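Local atomic coordinates of VESB protease (Vibrio cholerae, PDB entry 4LK4), a protein that probably cleaves peptide bonds as a secreted, trypsin-like serine endopeptidase of the S1 family that also carries an Ig-like domain. Residues 288-292 against 323-329; 317-322 against 346-350. The protein carries 1 engineered substitution. One frame throughout, in Å; residues are numbered along the deposited sequence.

Interaction 1: residues 288-292 against 323-329; sequences LPADF and RQYQYDF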
ATOM      1  N   LEU A 288      16.254   8.483 -18.859  1.00 82.44           N
ATOM      2  CA  LEU A 288      17.059   8.906 -17.704  1.00 80.70           C
ATOM      3  C   LEU A 288      18.390   9.537 -18.115  1.00 85.13           C
ATOM      4  O   LEU A 288      18.871   9.288 -19.233  1.00 87.80           O
ATOM      5  CB  LEU A 288      17.304   7.717 -16.775  1.00 77.58           C
ATOM      6  CG  LEU A 288      16.031   7.221 -16.088  1.00 74.35           C
ATOM      7  CD1 LEU A 288      16.316   5.937 -15.327  1.00 72.38           C
ATOM      8  CD2 LEU A 288      15.457   8.304 -15.177  1.00 74.62           C
ATOM      9  N   PRO A 289      18.995  10.362 -17.222  1.00 85.74           N
ATOM     10  CA  PRO A 289      20.231  11.075 -17.611  1.00 89.25           C
ATOM     11  C   PRO A 289      21.487  10.202 -17.738  1.00 89.66           C
ATOM     12  O   PRO A 289      21.429   8.963 -17.607  1.00 86.89           O
ATOM     13  CB  PRO A 289      20.430  12.130 -16.504  1.00 90.25           C
ATOM     14  CG  PRO A 289      19.299  11.995 -15.555  1.00 86.85           C
ATOM     15  CD  PRO A 289      18.477  10.793 -15.910  1.00 83.78           C
ATOM     16  N   ALA A 290      22.604  10.883 -17.984  1.00 91.91           N
ATOM     17  CA  ALA A 290      23.917  10.262 -18.136  1.00 93.59           C
ATOM     18  C   ALA A 290      24.461   9.676 -16.840  1.00 92.06           C
ATOM     19  O   ALA A 290      25.209   8.713 -16.876  1.00 91.82           O
ATOM     20  CB  ALA A 290      24.897  11.274 -18.687  1.00 98.01           C
ATOM     21  N   ASP A 291      24.097  10.267 -15.705  1.00 91.68           N
ATOM     22  CA  ASP A 291      24.399   9.682 -14.397  1.00 91.27           C
ATOM     23  C   ASP A 291      23.959   8.222 -14.297  1.00 87.21           C
ATOM     24  O   ASP A 291      24.606   7.405 -13.645  1.00 87.26           O
ATOM     25  CB  ASP A 291      23.641  10.424 -13.293  1.00 91.90           C
ATOM     26  CG  ASP A 291      24.056  11.866 -13.147  1.00 97.38           C
ATOM     27  OD1 ASP A 291      25.230  12.183 -13.400  1.00101.00           O
ATOM     28  OD2 ASP A 291      23.195  12.680 -12.753  1.00 99.71           O
ATOM     29  N   PHE A 292      22.819   7.911 -14.900  1.00 83.64           N
ATOM     30  CA  PHE A 292      22.227   6.595 -14.769  1.00 78.76           C
ATOM     31  C   PHE A 292      22.728   5.715 -15.893  1.00 78.26           C
ATOM     32  O   PHE A 292      22.977   6.190 -16.977  1.00 81.60           O
ATOM     33  CB  PHE A 292      20.710   6.718 -14.799  1.00 76.22           C
ATOM     34  CG  PHE A 292      19.998   5.414 -14.718  1.00 73.33           C
ATOM     35  CD1 PHE A 292      19.735   4.684 -15.866  1.00 73.61           C
ATOM     36  CD2 PHE A 292      19.573   4.918 -13.494  1.00 71.78           C
ATOM     37  CE1 PHE A 292      19.074   3.473 -15.798  1.00 71.19           C
ATOM     38  CE2 PHE A 292      18.904   3.711 -13.417  1.00 69.39           C
ATOM     39  CZ  PHE A 292      18.657   2.987 -14.572  1.00 69.50           C
ATOM     40  N   ARG A 323      24.154  15.984  -3.925  1.00 98.46           N
ATOM     41  CA  ARG A 323      22.708  16.150  -4.064  1.00 96.29           C
ATOM     42  C   ARG A 323      21.952  14.841  -3.830  1.00 91.38           C
ATOM     43  O   ARG A 323      22.548  13.797  -3.558  1.00 89.43           O
ATOM     44  CB  ARG A 323      22.370  16.724  -5.452  1.00 98.24           C
ATOM     45  CG  ARG A 323      22.913  15.931  -6.636  1.00 98.68           C
ATOM     46  CD  ARG A 323      22.603  16.648  -7.946  1.00102.20           C
ATOM     47  NE  ARG A 323      22.277  15.738  -9.053  1.00102.34           N
ATOM     48  CZ  ARG A 323      21.156  15.009  -9.144  1.00101.03           C
ATOM     49  NH1 ARG A 323      20.241  15.036  -8.180  1.00 98.71           N
ATOM     50  NH2 ARG A 323      20.949  14.224 -10.200  1.00100.97           N
ATOM     51  N   GLN A 324      20.630  14.920  -3.914  1.00 89.64           N
ATOM     52  CA  GLN A 324      19.791  13.741  -3.864  1.00 86.02           C
ATOM     53  C   GLN A 324      19.599  13.157  -5.244  1.00 81.27           C
ATOM     54  O   GLN A 324      19.209  13.856  -6.167  1.00 81.95           O
ATOM     55  CB  GLN A 324      18.429  14.104  -3.340  1.00 88.93           C
ATOM     56  CG  GLN A 324      18.463  14.856  -2.030  1.00 95.00           C
ATOM     57  CD  GLN A 324      17.138  14.743  -1.296  1.00 96.42           C
ATOM     58  OE1 GLN A 324      16.662  13.632  -1.003  1.00 93.79           O
ATOM     59  NE2 GLN A 324      16.522  15.890  -1.016  1.00100.04           N
ATOM     60  N   TYR A 325      19.852  11.869  -5.373  1.00 75.83           N
ATOM     61  CA  TYR A 325      19.603  11.170  -6.614  1.00 72.47           C
ATOM     62  C   TYR A 325      18.370  10.313  -6.418  1.00 68.42           C
ATOM     63  O   TYR A 325      18.272   9.571  -5.449  1.00 65.87           O
ATOM     64  CB  TYR A 325      20.801  10.288  -6.997  1.00 72.67           C
ATOM     65  CG  TYR A 325      22.041  11.060  -7.364  1.00 75.59           C
ATOM     66  CD1 TYR A 325      22.857  11.630  -6.380  1.00 77.49           C
ATOM     67  CD2 TYR A 325      22.421  11.214  -8.699  1.00 77.34           C
ATOM     68  CE1 TYR A 325      24.005  12.331  -6.724  1.00 80.47           C
ATOM     69  CE2 TYR A 325      23.574  11.911  -9.045  1.00 79.73           C
ATOM     70  CZ  TYR A 325      24.353  12.467  -8.056  1.00 81.36           C
ATOM     71  OH  TYR A 325      25.477  13.161  -8.403  1.00 85.49           O
ATOM     72  N   GLN A 326      17.423  10.441  -7.339  1.00 67.25           N
ATOM     73  CA  GLN A 326      16.247   9.608  -7.342  1.00 64.22           C
ATOM     74  C   GLN A 326      15.826   9.328  -8.759  1.00 64.04           C
ATOM     75  O   GLN A 326      15.242  10.191  -9.420  1.00 66.25           O
ATOM     76  CB  GLN A 326      15.098  10.287  -6.606  1.00 64.76           C
ATOM     77  CG  GLN A 326      13.925   9.349  -6.356  1.00 61.93           C
ATOM     78  CD  GLN A 326      12.783  10.041  -5.655  1.00 62.78           C
ATOM     79  OE1 GLN A 326      12.615   9.906  -4.437  1.00 63.89           O
ATOM     80  NE2 GLN A 326      12.003  10.799  -6.407  1.00 62.91           N
ATOM     81  N   TYR A 327      16.116   8.115  -9.224  1.00 62.75           N
ATOM     82  CA  TYR A 327      15.779   7.733 -10.592  1.00 62.97           C
ATOM     83  C   TYR A 327      14.777   6.596 -10.636  1.00 58.16           C
ATOM     84  O   TYR A 327      14.999   5.543 -10.055  1.00 56.83           O
ATOM     85  CB  TYR A 327      17.022   7.330 -11.388  1.00 65.29           C
ATOM     86  CG  TYR A 327      18.049   8.407 -11.535  1.00 69.79           C
ATOM     87  CD1 TYR A 327      17.708   9.659 -12.032  1.00 74.19           C
ATOM     88  CD2 TYR A 327      19.379   8.173 -11.214  1.00 71.44           C
ATOM     89  CE1 TYR A 327      18.675  10.653 -12.201  1.00 76.54           C
ATOM     90  CE2 TYR A 327      20.339   9.158 -11.373  1.00 74.73           C
ATOM     91  CZ  TYR A 327      19.983  10.397 -11.854  1.00 76.82           C
ATOM     92  OH  TYR A 327      20.948  11.373 -12.007  1.00 82.13           O
ATOM     93  N   ASP A 328      13.710   6.827 -11.385  1.00 56.75           N
ATOM     94  CA  ASP A 328      12.659   5.861 -11.619  1.00 54.74           C
ATOM     95  C   ASP A 328      12.730   5.300 -13.015  1.00 55.27           C
ATOM     96  O   ASP A 328      12.836   6.038 -13.983  1.00 56.76           O
ATOM     97  CB  ASP A 328      11.315   6.553 -11.429  1.00 54.84           C
ATOM     98  CG  ASP A 328      11.088   6.966  -9.981  1.00 54.94           C
ATOM     99  OD1 ASP A 328      11.901   6.534  -9.134  1.00 55.06           O
ATOM    100  OD2 ASP A 328      10.120   7.695  -9.674  1.00 55.25           O
ATOM    101  N   PHE A 329      12.670   3.988 -13.120  1.00 54.81           N
ATOM    102  CA  PHE A 329      12.658   3.335 -14.417  1.00 56.52           C
ATOM    103  C   PHE A 329      11.607   2.229 -14.442  1.00 55.93           C
ATOM    104  O   PHE A 329      11.237   1.666 -13.412  1.00 55.80           O
ATOM    105  CB  PHE A 329      14.037   2.769 -14.753  1.00 57.71           C
ATOM    106  CG  PHE A 329      14.557   1.828 -13.718  1.00 57.77           C
ATOM    107  CD1 PHE A 329      15.226   2.306 -12.611  1.00 58.10           C
ATOM    108  CD2 PHE A 329      14.344   0.468 -13.837  1.00 57.86           C
ATOM    109  CE1 PHE A 329      15.688   1.440 -11.642  1.00 58.85           C
ATOM    110  CE2 PHE A 329      14.809  -0.405 -12.886  1.00 57.88           C
ATOM    111  CZ  PHE A 329      15.478   0.081 -11.776  1.00 58.57           C
TER
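Atom OD2 of Asp-291 is the polar point on which three side chains of residues 323-329 converge. The hydroxyl OH of Tyr-327 lies 2.7 Å from OD2, with the ring plane turned 38° from the carboxylate. The Arg-323 and Asp-291 side chains come at each other from opposite directions, and NH2 meets OD2 at the guanidinium edge in a long salt bridge of 3.7 Å. The third neighbour is the rim of Tyr-325, whose CE2 stands 3.8 Å from OD2, close to the ring plane. Two residues on from Arg-323, Tyr-325 also sets its CE2 over one face of the guanidinium, toward the rim, which probably helps to hold that flat group near the acid; the positive charge would probably favour an ionised carboxylate. The segment 288-292, a loop that runs into strand 292-297, lies over one face of strand 324-335 in the Ig-like domain, and Phe-292 joins Tyr-327 and Phe-329 of the strand in an aromatic cluster. Phe-292 has CG anti to its backbone N (chi1 178°), which sends its ring past Tyr-327 so that its edge faces the tyrosine in an offset edge-to-face pair, centroids 6.0 Å apart and planes at 78°. Against Phe-329 the same ring is oblique, CZ to CD1 of Phe-329 being 4.0 Å. Leu-288 wedges in here: its CD1 sits over the centre of the Phe-292 ring and reaches CB of Phe-329 at 3.9 Å, while CD2 turns to Tyr-327. Pro-289 packs CG on CE1 of Tyr-327 at 3.7 Å. Phe-329 also meets Phe-268 edge-to-face.

Interaction 2: residues 317-322 against 346-350; sequences VDAQHY and IQLDT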
ATOM      1  N   VAL A 317      24.560   4.347 -10.747  1.00 78.11           N
ATOM      2  CA  VAL A 317      24.529   5.792 -10.703  1.00 78.35           C
ATOM      3  C   VAL A 317      25.931   6.267 -10.395  1.00 81.36           C
ATOM      4  O   VAL A 317      26.519   5.869  -9.391  1.00 81.16           O
ATOM      5  CB  VAL A 317      23.574   6.319  -9.613  1.00 75.02           C
ATOM      6  CG1 VAL A 317      23.733   7.827  -9.452  1.00 76.49           C
ATOM      7  CG2 VAL A 317      22.141   5.967  -9.959  1.00 72.02           C
ATOM      8  N   ASP A 318      26.452   7.118 -11.268  1.00 85.25           N
ATOM      9  CA  ASP A 318      27.754   7.740 -11.089  1.00 89.79           C
ATOM     10  C   ASP A 318      27.470   9.068 -10.409  1.00 89.08           C
ATOM     11  O   ASP A 318      27.187  10.070 -11.065  1.00 90.41           O
ATOM     12  CB  ASP A 318      28.447   7.929 -12.451  1.00 94.60           C
ATOM     13  CG  ASP A 318      29.901   8.377 -12.329  1.00101.07           C
ATOM     14  OD1 ASP A 318      30.513   8.170 -11.254  1.00103.71           O
ATOM     15  OD2 ASP A 318      30.445   8.914 -13.321  1.00104.44           O
ATOM     16  N   ALA A 319      27.485   9.050  -9.084  1.00 87.78           N
ATOM     17  CA  ALA A 319      27.229  10.246  -8.300  1.00 88.74           C
ATOM     18  C   ALA A 319      28.516  11.032  -8.168  1.00 94.15           C
ATOM     19  O   ALA A 319      29.425  10.637  -7.427  1.00 95.50           O
ATOM     20  CB  ALA A 319      26.699   9.881  -6.929  1.00 86.83           C
ATOM     21  N   GLN A 320      28.595  12.133  -8.904  1.00 97.30           N
ATOM     22  CA  GLN A 320      29.780  12.975  -8.897  1.00103.14           C
ATOM     23  C   GLN A 320      29.508  14.352  -8.287  1.00104.61           C
ATOM     24  O   GLN A 320      30.442  15.124  -8.104  1.00109.53           O
ATOM     25  CB  GLN A 320      30.333  13.095 -10.321  1.00106.58           C
ATOM     26  CG  GLN A 320      30.861  11.776 -10.884  1.00107.48           C
ATOM     27  CD  GLN A 320      32.188  11.323 -10.252  1.00111.07           C
ATOM     28  OE1 GLN A 320      33.257  11.882 -10.547  1.00116.02           O
ATOM     29  NE2 GLN A 320      32.129  10.293  -9.397  1.00108.18           N
ATOM     30  N   HIS A 321      28.246  14.648  -7.963  1.00101.11           N
ATOM     31  CA  HIS A 321      27.870  15.897  -7.300  1.00102.64           C
ATOM     32  C   HIS A 321      27.244  15.634  -5.947  1.00100.48           C
ATOM     33  O   HIS A 321      26.915  14.495  -5.596  1.00 94.92           O
ATOM     34  CB  HIS A 321      26.846  16.669  -8.127  1.00103.36           C
ATOM     35  CG  HIS A 321      27.295  16.973  -9.513  1.00107.38           C
ATOM     36  ND1 HIS A 321      27.023  16.144 -10.582  1.00106.24           N
ATOM     37  CD2 HIS A 321      27.995  18.017 -10.009  1.00112.63           C
ATOM     38  CE1 HIS A 321      27.544  16.664 -11.677  1.00110.13           C
ATOM     39  NE2 HIS A 321      28.138  17.800 -11.357  1.00114.68           N
ATOM     40  N   TYR A 322      27.042  16.727  -5.218  1.00103.79           N
ATOM     41  CA  TYR A 322      26.460  16.704  -3.887  1.00102.63           C
ATOM     42  C   TYR A 322      24.978  17.025  -3.948  1.00100.96           C
ATOM     43  O   TYR A 322      24.587  18.192  -4.005  1.00103.32           O
ATOM     44  CB  TYR A 322      27.181  17.721  -2.992  1.00107.08           C
ATOM     45  CG  TYR A 322      28.608  17.336  -2.658  1.00108.49           C
ATOM     46  CD1 TYR A 322      28.890  16.083  -2.120  1.00106.26           C
ATOM     47  CD2 TYR A 322      29.661  18.221  -2.856  1.00112.92           C
ATOM     48  CE1 TYR A 322      30.171  15.713  -1.793  1.00108.52           C
ATOM     49  CE2 TYR A 322      30.962  17.856  -2.533  1.00115.60           C
ATOM     50  CZ  TYR A 322      31.202  16.597  -2.004  1.00113.69           C
ATOM     51  OH  TYR A 322      32.462  16.188  -1.675  1.00115.76           O
ATOM     52  N   ILE A 346      15.833   3.798  -7.827  1.00 51.40           N
ATOM     53  CA  ILE A 346      17.095   3.780  -7.147  1.00 52.85           C
ATOM     54  C   ILE A 346      17.301   5.174  -6.598  1.00 54.31           C
ATOM     55  O   ILE A 346      17.080   6.171  -7.272  1.00 55.18           O
ATOM     56  CB  ILE A 346      18.243   3.364  -8.075  1.00 54.24           C
ATOM     57  CG1 ILE A 346      19.522   3.209  -7.289  1.00 56.16           C
ATOM     58  CG2 ILE A 346      18.465   4.364  -9.206  1.00 55.60           C
ATOM     59  CD1 ILE A 346      20.551   2.416  -8.040  1.00 58.07           C
ATOM     60  N   GLN A 347      17.722   5.233  -5.362  1.00 55.81           N
ATOM     61  CA  GLN A 347      17.788   6.474  -4.665  1.00 58.51           C
ATOM     62  C   GLN A 347      18.970   6.447  -3.726  1.00 60.82           C
ATOM     63  O   GLN A 347      19.283   5.396  -3.155  1.00 60.77           O
ATOM     64  CB  GLN A 347      16.514   6.653  -3.850  1.00 58.38           C
ATOM     65  CG  GLN A 347      16.480   7.931  -3.036  1.00 60.95           C
ATOM     66  CD  GLN A 347      15.093   8.232  -2.476  1.00 61.44           C
ATOM     67  OE1 GLN A 347      14.094   7.605  -2.843  1.00 59.87           O
ATOM     68  NE2 GLN A 347      15.035   9.200  -1.576  1.00 63.70           N
ATOM     69  N   LEU A 348      19.580   7.619  -3.548  1.00 63.25           N
ATOM     70  CA  LEU A 348      20.721   7.816  -2.663  1.00 66.26           C
ATOM     71  C   LEU A 348      20.959   9.300  -2.435  1.00 69.21           C
ATOM     72  O   LEU A 348      20.379  10.147  -3.114  1.00 68.14           O
ATOM     73  CB  LEU A 348      21.969   7.187  -3.275  1.00 67.56           C
ATOM     74  CG  LEU A 348      22.391   7.743  -4.635  1.00 67.56           C
ATOM     75  CD1 LEU A 348      23.673   8.533  -4.468  1.00 71.95           C
ATOM     76  CD2 LEU A 348      22.613   6.608  -5.610  1.00 66.66           C
ATOM     77  N   ASP A 349      21.820   9.616  -1.479  1.00 74.10           N
ATOM     78  CA  ASP A 349      22.064  11.009  -1.119  1.00 78.22           C
ATOM     79  C   ASP A 349      23.529  11.253  -0.763  1.00 81.05           C
ATOM     80  O   ASP A 349      24.123  10.442  -0.040  1.00 82.51           O
ATOM     81  CB  ASP A 349      21.163  11.405   0.054  1.00 78.10           C
ATOM     82  CG  ASP A 349      20.966  12.909   0.160  1.00 81.52           C
ATOM     83  OD1 ASP A 349      21.905  13.688  -0.109  1.00 84.14           O
ATOM     84  OD2 ASP A 349      19.845  13.325   0.514  1.00 85.31           O
ATOM     85  N   THR A 350      24.070  12.388  -1.237  1.00 83.28           N
ATOM     86  CA  THR A 350      25.475  12.793  -0.998  1.00 87.31           C
ATOM     87  C   THR A 350      25.591  14.225  -0.417  1.00 90.66           C
ATOM     88  O   THR A 350      24.611  14.990  -0.386  1.00 89.89           O
ATOM     89  CB  THR A 350      26.315  12.693  -2.307  1.00 87.27           C
ATOM     90  OG1 THR A 350      25.743  13.528  -3.317  1.00 86.65           O
ATOM     91  CG2 THR A 350      26.363  11.256  -2.864  1.00 84.21           C
TER
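Leu-348 pushes its forked end into the hollow between Val-317 and Ala-319, one methyl for each residue. CD2 rests 4.1 Å from CB of Val-317, the two side chains meeting tip to tip, and CD1 lies 4.1 Å from CB of Ala-319. At one end of this row the CG2 branch of Val-317 slides past that of Ile-346, reaching CG2 to CG2 at 4.1 Å; at the other, CG2 of Thr-350 comes up to the small bump of Ala-319 CB. The strand segments 317-319 and 346-349 run nearly parallel, 14° apart, but their axes come no closer than 9.9 Å, so side chains bridge the gap as between the facing sheets of an Ig-like sandwich. Tyr-325 of strand 324-335 packs on both Val-317 and Ala-319. Beyond the strands the two backbones draw together. Thr-350, with chi1 at 59°, holds OG1 between its backbone N and carbonyl carbon and donates to O of His-321 at 2.7 Å, in the carbonyl plane and on a lone pair. The same OG1 accepts from N of Arg-323. The strands thus meet by apolar packing, while one hydroxyl, both donor and acceptor, ties the turn after strand 310-319 to the last modelled residue.

Overall arrangement
Both contacts lie in the Ig-like domain, on the same side of the chain's centre, with their own centres about 8 Å apart. Their segments alternate along the sequence: 288-292, 317-322, 323-329, then 346-350. Strand 310-319 leads through 320-323 into strand 324-335, which pairs antiparallel with strand 338-349; backbone hydrogen bonds from Tyr-325 to Leu-348 and from Tyr-327 to Ile-346 probably join interaction 1 directly to interaction 2. Asp-291 is likewise hydrogen-bonded through its backbone to Asp-318. Taken together, they illustrate two ways in which parts of what is probably a β-sandwich pack together: a loop packs on a strand in interaction 1, and two non-neighbouring strands face each other in interaction 2.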